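Local coordinates for metalloprotease stcE (Escherichia coli, PDB 4DNY), which is a secreted zinc metalloprotease of the metzincin type that acts as a mucinase on O-linked glycoproteins, with a role in adhesion and immune evasion, at residues P20-V31 / N52-R63. Sequence-based numbering, arbitrary orientation.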
ATOM      1  N   PRO A  20      -0.974  -9.790   9.412  1.00 16.76           N
ATOM      2  CA  PRO A  20      -0.045  -8.820   9.996  1.00 15.28           C
ATOM      3  C   PRO A  20       0.562  -9.317  11.266  1.00 16.30           C
ATOM      4  O   PRO A  20      -0.026 -10.135  11.930  1.00 17.96           O
ATOM      5  CB  PRO A  20      -0.903  -7.568  10.250  1.00 15.76           C
ATOM      6  CG  PRO A  20      -2.207  -7.883   9.833  1.00 19.56           C
ATOM      7  CD  PRO A  20      -2.354  -9.277   9.309  1.00 17.32           C
ATOM      8  N   HIS A  21       1.775  -8.840  11.557  1.00 17.11           N
ATOM      9  CA  HIS A  21       2.542  -9.266  12.726  1.00 19.12           C
ATOM     10  C   HIS A  21       1.743  -9.035  14.004  1.00 19.71           C
ATOM     11  O   HIS A  21       1.854  -9.762  14.979  1.00 21.27           O
ATOM     12  CB  HIS A  21       3.912  -8.521  12.754  1.00 20.81           C
ATOM     13  CG  HIS A  21       4.699  -8.745  14.018  1.00 30.98           C
ATOM     14  ND1 HIS A  21       5.436  -9.895  14.272  1.00 38.82           N
ATOM     15  CD2 HIS A  21       4.832  -7.966  15.127  1.00 38.64           C
ATOM     16  CE1 HIS A  21       5.982  -9.810  15.487  1.00 40.35           C
ATOM     17  NE2 HIS A  21       5.617  -8.652  16.031  1.00 40.21           N
ATOM     18  N   ASN A  22       0.993  -7.950  14.047  1.00 16.97           N
ATOM     19  CA  ASN A  22       0.145  -7.599  15.190  1.00 17.78           C
ATOM     20  C   ASN A  22      -0.967  -6.667  14.744  1.00 16.96           C
ATOM     21  O   ASN A  22      -1.081  -6.432  13.563  1.00 16.12           O
ATOM     22  CB  ASN A  22       0.962  -7.041  16.355  1.00 19.28           C
ATOM     23  CG  ASN A  22       1.688  -5.753  16.027  1.00 20.58           C
ATOM     24  OD1 ASN A  22       1.266  -4.972  15.238  1.00 16.34           O
ATOM     25  ND2 ASN A  22       2.816  -5.552  16.678  1.00 24.47           N
ATOM     26  N   GLY A  23      -1.747  -6.152  15.706  1.00 17.17           N
ATOM     27  CA  GLY A  23      -2.858  -5.248  15.426  1.00 17.68           C
ATOM     28  C   GLY A  23      -2.571  -3.785  15.279  1.00 17.08           C
ATOM     29  O   GLY A  23      -3.491  -2.958  15.386  1.00 17.67           O
ATOM     30  N   THR A  24      -1.320  -3.403  15.181  1.00 15.46           N
ATOM     31  CA  THR A  24      -1.002  -1.985  14.930  1.00 15.67           C
ATOM     32  C   THR A  24      -1.286  -1.670  13.469  1.00 14.53           C
ATOM     33  O   THR A  24      -0.629  -2.222  12.551  1.00 13.64           O
ATOM     34  CB  THR A  24       0.466  -1.637  15.343  1.00 16.63           C
ATOM     35  OG1 THR A  24       1.406  -2.438  14.631  1.00 15.44           O
ATOM     36  CG2 THR A  24       0.636  -1.861  16.875  1.00 17.64           C
ATOM     37  N   LYS A  25      -2.316  -0.874  13.217  1.00 13.24           N
ATOM     38  CA  LYS A  25      -2.783  -0.634  11.871  1.00 13.97           C
ATOM     39  C   LYS A  25      -2.944   0.825  11.670  1.00 13.52           C
ATOM     40  O   LYS A  25      -3.659   1.499  12.416  1.00 14.46           O
ATOM     41  CB  LYS A  25      -4.154  -1.279  11.711  1.00 14.14           C
ATOM     42  CG  LYS A  25      -4.729  -1.136  10.318  1.00 14.92           C
ATOM     43  CD  LYS A  25      -6.143  -1.560  10.358  1.00 18.84           C
ATOM     44  CE  LYS A  25      -6.744  -1.702   9.043  1.00 19.38           C
ATOM     45  NZ  LYS A  25      -8.083  -2.314   9.116  1.00 18.62           N
ATOM     46  N   LYS A  26      -2.332   1.382  10.635  1.00 11.88           N
ATOM     47  CA  LYS A  26      -2.516   2.774  10.216  1.00 12.97           C
ATOM     48  C   LYS A  26      -3.431   2.855   9.066  1.00 14.25           C
ATOM     49  O   LYS A  26      -3.193   2.278   8.043  1.00 15.22           O
ATOM     50  CB  LYS A  26      -1.163   3.368   9.834  1.00 14.42           C
ATOM     51  CG  LYS A  26      -1.262   4.673   9.074  1.00 14.95           C
ATOM     52  CD  LYS A  26      -1.723   5.875   9.920  1.00 17.07           C
ATOM     53  CE  LYS A  26      -1.890   7.136   9.038  1.00 16.65           C
ATOM     54  NZ  LYS A  26      -2.244   8.371   9.802  1.00 18.22           N
ATOM     55  N   ILE A  27      -4.493   3.660   9.207  1.00 14.42           N
ATOM     56  CA  ILE A  27      -5.392   3.908   8.069  1.00 14.07           C
ATOM     57  C   ILE A  27      -5.072   5.257   7.462  1.00 13.35           C
ATOM     58  O   ILE A  27      -4.944   6.237   8.160  1.00 14.20           O
ATOM     59  CB  ILE A  27      -6.884   3.917   8.519  1.00 14.55           C
ATOM     60  CG1 ILE A  27      -7.300   2.529   8.942  1.00 17.84           C
ATOM     61  CG2 ILE A  27      -7.801   4.421   7.427  1.00 13.23           C
ATOM     62  CD1 ILE A  27      -6.783   2.190  10.250  1.00 25.41           C
ATOM     63  N   ILE A  28      -4.951   5.310   6.128  1.00 11.60           N
ATOM     64  CA  ILE A  28      -4.750   6.547   5.406  1.00 11.80           C
ATOM     65  C   ILE A  28      -5.992   6.771   4.672  1.00 12.21           C
ATOM     66  O   ILE A  28      -6.331   6.035   3.789  1.00 11.24           O
ATOM     67  CB  ILE A  28      -3.499   6.413   4.430  1.00 11.17           C
ATOM     68  CG1 ILE A  28      -2.230   6.311   5.252  1.00 11.44           C
ATOM     69  CG2 ILE A  28      -3.508   7.572   3.379  1.00 12.25           C
ATOM     70  CD1 ILE A  28      -0.969   6.061   4.464  1.00 13.70           C
ATOM     71  N   ASN A  29      -6.783   7.771   5.056  1.00 11.72           N
ATOM     72  CA  ASN A  29      -8.121   7.999   4.488  1.00 10.84           C
ATOM     73  C   ASN A  29      -8.512   9.458   4.464  1.00 11.72           C
ATOM     74  O   ASN A  29      -9.712   9.766   4.460  1.00 12.59           O
ATOM     75  CB  ASN A  29      -9.186   7.193   5.240  1.00 11.34           C
ATOM     76  CG  ASN A  29      -9.387   7.669   6.675  1.00 13.31           C
ATOM     77  OD1 ASN A  29      -8.594   8.431   7.184  1.00 12.68           O
ATOM     78  ND2 ASN A  29     -10.443   7.185   7.345  1.00 13.76           N
ATOM     79  N   THR A  30      -7.515  10.331   4.400  1.00 11.08           N
ATOM     80  CA  THR A  30      -7.801  11.778   4.282  1.00 12.40           C
ATOM     81  C   THR A  30      -7.051  12.323   3.093  1.00 12.99           C
ATOM     82  O   THR A  30      -6.087  11.705   2.629  1.00 12.27           O
ATOM     83  CB  THR A  30      -7.320  12.528   5.558  1.00 13.27           C
ATOM     84  OG1 THR A  30      -5.925  12.272   5.733  1.00 12.81           O
ATOM     85  CG2 THR A  30      -8.117  12.089   6.768  1.00 14.90           C
ATOM     86  N   VAL A  31      -7.473  13.506   2.604  1.00 12.83           N
ATOM     87  CA  VAL A  31      -6.892  14.083   1.377  1.00 13.33           C
ATOM     88  C   VAL A  31      -5.407  14.347   1.519  1.00 14.64           C
ATOM     89  O   VAL A  31      -4.615  13.950   0.659  1.00 14.41           O
ATOM     90  CB  VAL A  31      -7.640  15.341   0.923  1.00 14.68           C
ATOM     91  CG1 VAL A  31      -6.886  15.944  -0.300  1.00 15.57           C
ATOM     92  CG2 VAL A  31      -9.082  14.996   0.578  1.00 14.96           C
ATOM     93  N   ASN A  52       3.803   0.549  12.728  1.00 18.77           N
ATOM     94  CA  ASN A  52       2.631  -0.258  12.418  1.00 16.78           C
ATOM     95  C   ASN A  52       2.970  -1.474  11.599  1.00 15.01           C
ATOM     96  O   ASN A  52       3.813  -1.389  10.705  1.00 16.83           O
ATOM     97  CB  ASN A  52       1.615   0.579  11.625  1.00 16.59           C
ATOM     98  CG  ASN A  52       1.028   1.713  12.469  1.00 20.09           C
ATOM     99  OD1 ASN A  52       0.099   1.483  13.226  1.00 20.68           O
ATOM    100  ND2 ASN A  52       1.566   2.924  12.342  1.00 20.27           N
ATOM    101  N   ALA A  53       2.253  -2.559  11.860  1.00 14.51           N
ATOM    102  CA  ALA A  53       2.383  -3.812  11.099  1.00 13.33           C
ATOM    103  C   ALA A  53       1.727  -3.741   9.742  1.00 12.65           C
ATOM    104  O   ALA A  53       2.106  -4.441   8.801  1.00 13.34           O
ATOM    105  CB  ALA A  53       1.726  -4.946  11.878  1.00 14.57           C
ATOM    106  N   LEU A  54       0.708  -2.909   9.625  1.00 12.21           N
ATOM    107  CA  LEU A  54      -0.075  -2.745   8.399  1.00 11.70           C
ATOM    108  C   LEU A  54      -0.484  -1.318   8.177  1.00 12.33           C
ATOM    109  O   LEU A  54      -0.918  -0.611   9.129  1.00 13.72           O
ATOM    110  CB  LEU A  54      -1.281  -3.680   8.458  1.00 12.11           C
ATOM    111  CG  LEU A  54      -2.075  -3.804   7.089  1.00 14.41           C
ATOM    112  CD1 LEU A  54      -2.551  -5.225   6.876  1.00 20.18           C
ATOM    113  CD2 LEU A  54      -3.148  -2.821   7.164  1.00 18.77           C
ATOM    114  N   VAL A  55      -0.382  -0.869   6.918  1.00 11.12           N
ATOM    115  CA  VAL A  55      -0.957   0.420   6.483  1.00 11.47           C
ATOM    116  C   VAL A  55      -2.089   0.079   5.544  1.00 10.16           C
ATOM    117  O   VAL A  55      -1.893  -0.718   4.594  1.00 10.40           O
ATOM    118  CB  VAL A  55       0.069   1.299   5.784  1.00 10.33           C
ATOM    119  CG1 VAL A  55      -0.607   2.455   5.007  1.00 11.99           C
ATOM    120  CG2 VAL A  55       1.119   1.874   6.802  1.00 12.18           C
ATOM    121  N   GLU A  56      -3.261   0.683   5.741  1.00 10.24           N
ATOM    122  CA  GLU A  56      -4.448   0.434   4.902  1.00 10.00           C
ATOM    123  C   GLU A  56      -4.854   1.789   4.301  1.00  9.39           C
ATOM    124  O   GLU A  56      -5.188   2.719   5.054  1.00 10.33           O
ATOM    125  CB  GLU A  56      -5.595  -0.169   5.717  1.00 10.87           C
ATOM    126  CG  GLU A  56      -6.845  -0.361   4.871  1.00 11.93           C
ATOM    127  CD  GLU A  56      -7.908  -1.249   5.545  1.00 15.92           C
ATOM    128  OE1 GLU A  56      -7.572  -2.235   6.217  1.00 15.53           O
ATOM    129  OE2 GLU A  56      -9.060  -0.964   5.374  1.00 18.92           O
ATOM    130  N   ILE A  57      -4.811   1.864   2.983  1.00  9.25           N
ATOM    131  CA  ILE A  57      -5.066   3.091   2.251  1.00  9.14           C
ATOM    132  C   ILE A  57      -6.412   3.036   1.611  1.00  9.31           C
ATOM    133  O   ILE A  57      -6.754   2.068   0.918  1.00  9.50           O
ATOM    134  CB  ILE A  57      -3.990   3.256   1.165  1.00  9.04           C
ATOM    135  CG1 ILE A  57      -2.636   3.515   1.810  1.00  9.94           C
ATOM    136  CG2 ILE A  57      -4.368   4.386   0.124  1.00  9.55           C
ATOM    137  CD1 ILE A  57      -1.407   3.291   0.851  1.00 11.96           C
ATOM    138  N   HIS A  58      -7.215   4.064   1.884  1.00 10.04           N
ATOM    139  CA  HIS A  58      -8.572   4.174   1.292  1.00 10.16           C
ATOM    140  C   HIS A  58      -8.602   5.363   0.359  1.00 10.05           C
ATOM    141  O   HIS A  58      -8.587   6.509   0.810  1.00 10.46           O
ATOM    142  CB  HIS A  58      -9.591   4.431   2.379  1.00 12.22           C
ATOM    143  CG  HIS A  58      -9.803   3.285   3.301  1.00 12.77           C
ATOM    144  ND1 HIS A  58     -10.577   3.414   4.446  1.00 16.05           N
ATOM    145  CD2 HIS A  58      -9.213   2.064   3.365  1.00 15.59           C
ATOM    146  CE1 HIS A  58     -10.565   2.240   5.069  1.00 18.02           C
ATOM    147  NE2 HIS A  58      -9.736   1.403   4.450  1.00 15.13           N
ATOM    148  N   THR A  59      -8.603   5.112  -0.967  1.00  9.92           N
ATOM    149  CA  THR A  59      -8.836   6.179  -1.937  1.00 10.06           C
ATOM    150  C   THR A  59     -10.348   6.306  -2.150  1.00 10.17           C
ATOM    151  O   THR A  59     -11.088   5.306  -1.999  1.00 10.98           O
ATOM    152  CB  THR A  59      -8.110   5.919  -3.227  1.00 10.01           C
ATOM    153  OG1 THR A  59      -8.399   4.598  -3.657  1.00 11.81           O
ATOM    154  CG2 THR A  59      -6.561   6.117  -3.073  1.00 10.92           C
ATOM    155  N   ALA A  60     -10.801   7.483  -2.505  1.00  9.95           N
ATOM    156  CA  ALA A  60     -12.230   7.738  -2.708  1.00 11.69           C
ATOM    157  C   ALA A  60     -12.383   8.866  -3.667  1.00 11.40           C
ATOM    158  O   ALA A  60     -11.405   9.539  -4.019  1.00 11.82           O
ATOM    159  CB  ALA A  60     -12.904   8.064  -1.332  1.00 11.57           C
ATOM    160  N   ASN A  61     -13.639   9.116  -4.120  1.00 11.86           N
ATOM    161  CA  ASN A  61     -13.885  10.294  -4.919  1.00 12.34           C
ATOM    162  C   ASN A  61     -13.495  11.550  -4.105  1.00 12.63           C
ATOM    163  O   ASN A  61     -13.821  11.681  -2.928  1.00 13.76           O
ATOM    164  CB  ASN A  61     -15.329  10.330  -5.353  1.00 12.48           C
ATOM    165  CG  ASN A  61     -15.676   9.274  -6.410  1.00 12.54           C
ATOM    166  OD1 ASN A  61     -14.773   8.843  -7.159  1.00 12.97           O
ATOM    167  ND2 ASN A  61     -16.938   8.890  -6.484  1.00 14.09           N
ATOM    168  N   GLY A  62     -12.702  12.397  -4.753  1.00 13.48           N
ATOM    169  CA  GLY A  62     -12.185  13.591  -4.106  1.00 13.77           C
ATOM    170  C   GLY A  62     -10.953  13.344  -3.254  1.00 13.20           C
ATOM    171  O   GLY A  62     -10.489  14.279  -2.573  1.00 16.37           O
ATOM    172  N   ARG A  63     -10.477  12.114  -3.239  1.00 12.76           N
ATOM    173  CA  ARG A  63      -9.388  11.701  -2.344  1.00 12.00           C
ATOM    174  C   ARG A  63      -8.576  10.622  -3.017  1.00 10.92           C
ATOM    175  O   ARG A  63      -8.616   9.442  -2.617  1.00 10.02           O
ATOM    176  CB  ARG A  63      -9.998  11.194  -1.044  1.00 12.39           C
ATOM    177  CG  ARG A  63      -8.975  10.947   0.064  1.00 12.33           C
ATOM    178  CD  ARG A  63      -9.358   9.735   0.912  1.00 13.23           C
ATOM    179  NE  ARG A  63     -10.689   9.889   1.465  1.00 14.14           N
ATOM    180  CZ  ARG A  63     -11.439   8.908   1.948  1.00 15.29           C
ATOM    181  NH1 ARG A  63     -12.629   9.181   2.450  1.00 16.36           N
ATOM    182  NH2 ARG A  63     -11.026   7.652   1.947  1.00 12.91           N
TER
HETATM  183  O   HOH W   1       2.785  -7.124   9.276  1.00 10.08           O
HETATM  184  O   HOH W   2     -10.630  -2.462   6.946  1.00 17.03           O
HETATM  185  O   HOH W   3     -12.161   5.417   5.461  1.00 16.72           O
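Lys26 and Ile28 set the parallel pairing of strand 25-28 with strand 54-60: Lys26 N donates to Leu54 O, Glu56 N to Lys26 O (2.8 Å), Ile28 N to Glu56 O and His58 N to Ile28 O. Where the pairing starts, Leu54 N donates to Thr24 O, and Thr24 OG1 accepts from Ala53 N (2.9 Å) and is itself hydrogen-bonded to Asn22 OD1 in the amide plane; Asn22 OD1 also accepts from Thr24 N, closing an Asx turn.

With CG opposite the backbone N (chi1 -178°) and the chain extended beyond it, Lys25 lays CG beside Leu54 CD2 and carries NZ to Glu56 OE1 at 2.9 Å, a salt bridge of weak hydrogen-bond geometry. Glu56 OE2 takes His58 NE2 at 2.6 Å on its anti lone pair, within the imidazole plane, while Ile27 CG2 sits over one ring face, toward its rim. Farther on, Arg63 NH2 reaches back to His58 O, its guanidinium layered between Ala60 CB and Asn29 O.

On the reverse face Ile28 CD1 meets Val55 CG1 (3.7 Å) and Ile28 CB lies alongside Ile57 CG1, beneath helices 31-35 and 43-49, where Lys26 pairs with Glu33. Glu56, with Lys25 and Arg82 at OE1 and His58 at OE2, is probably held as carboxylate.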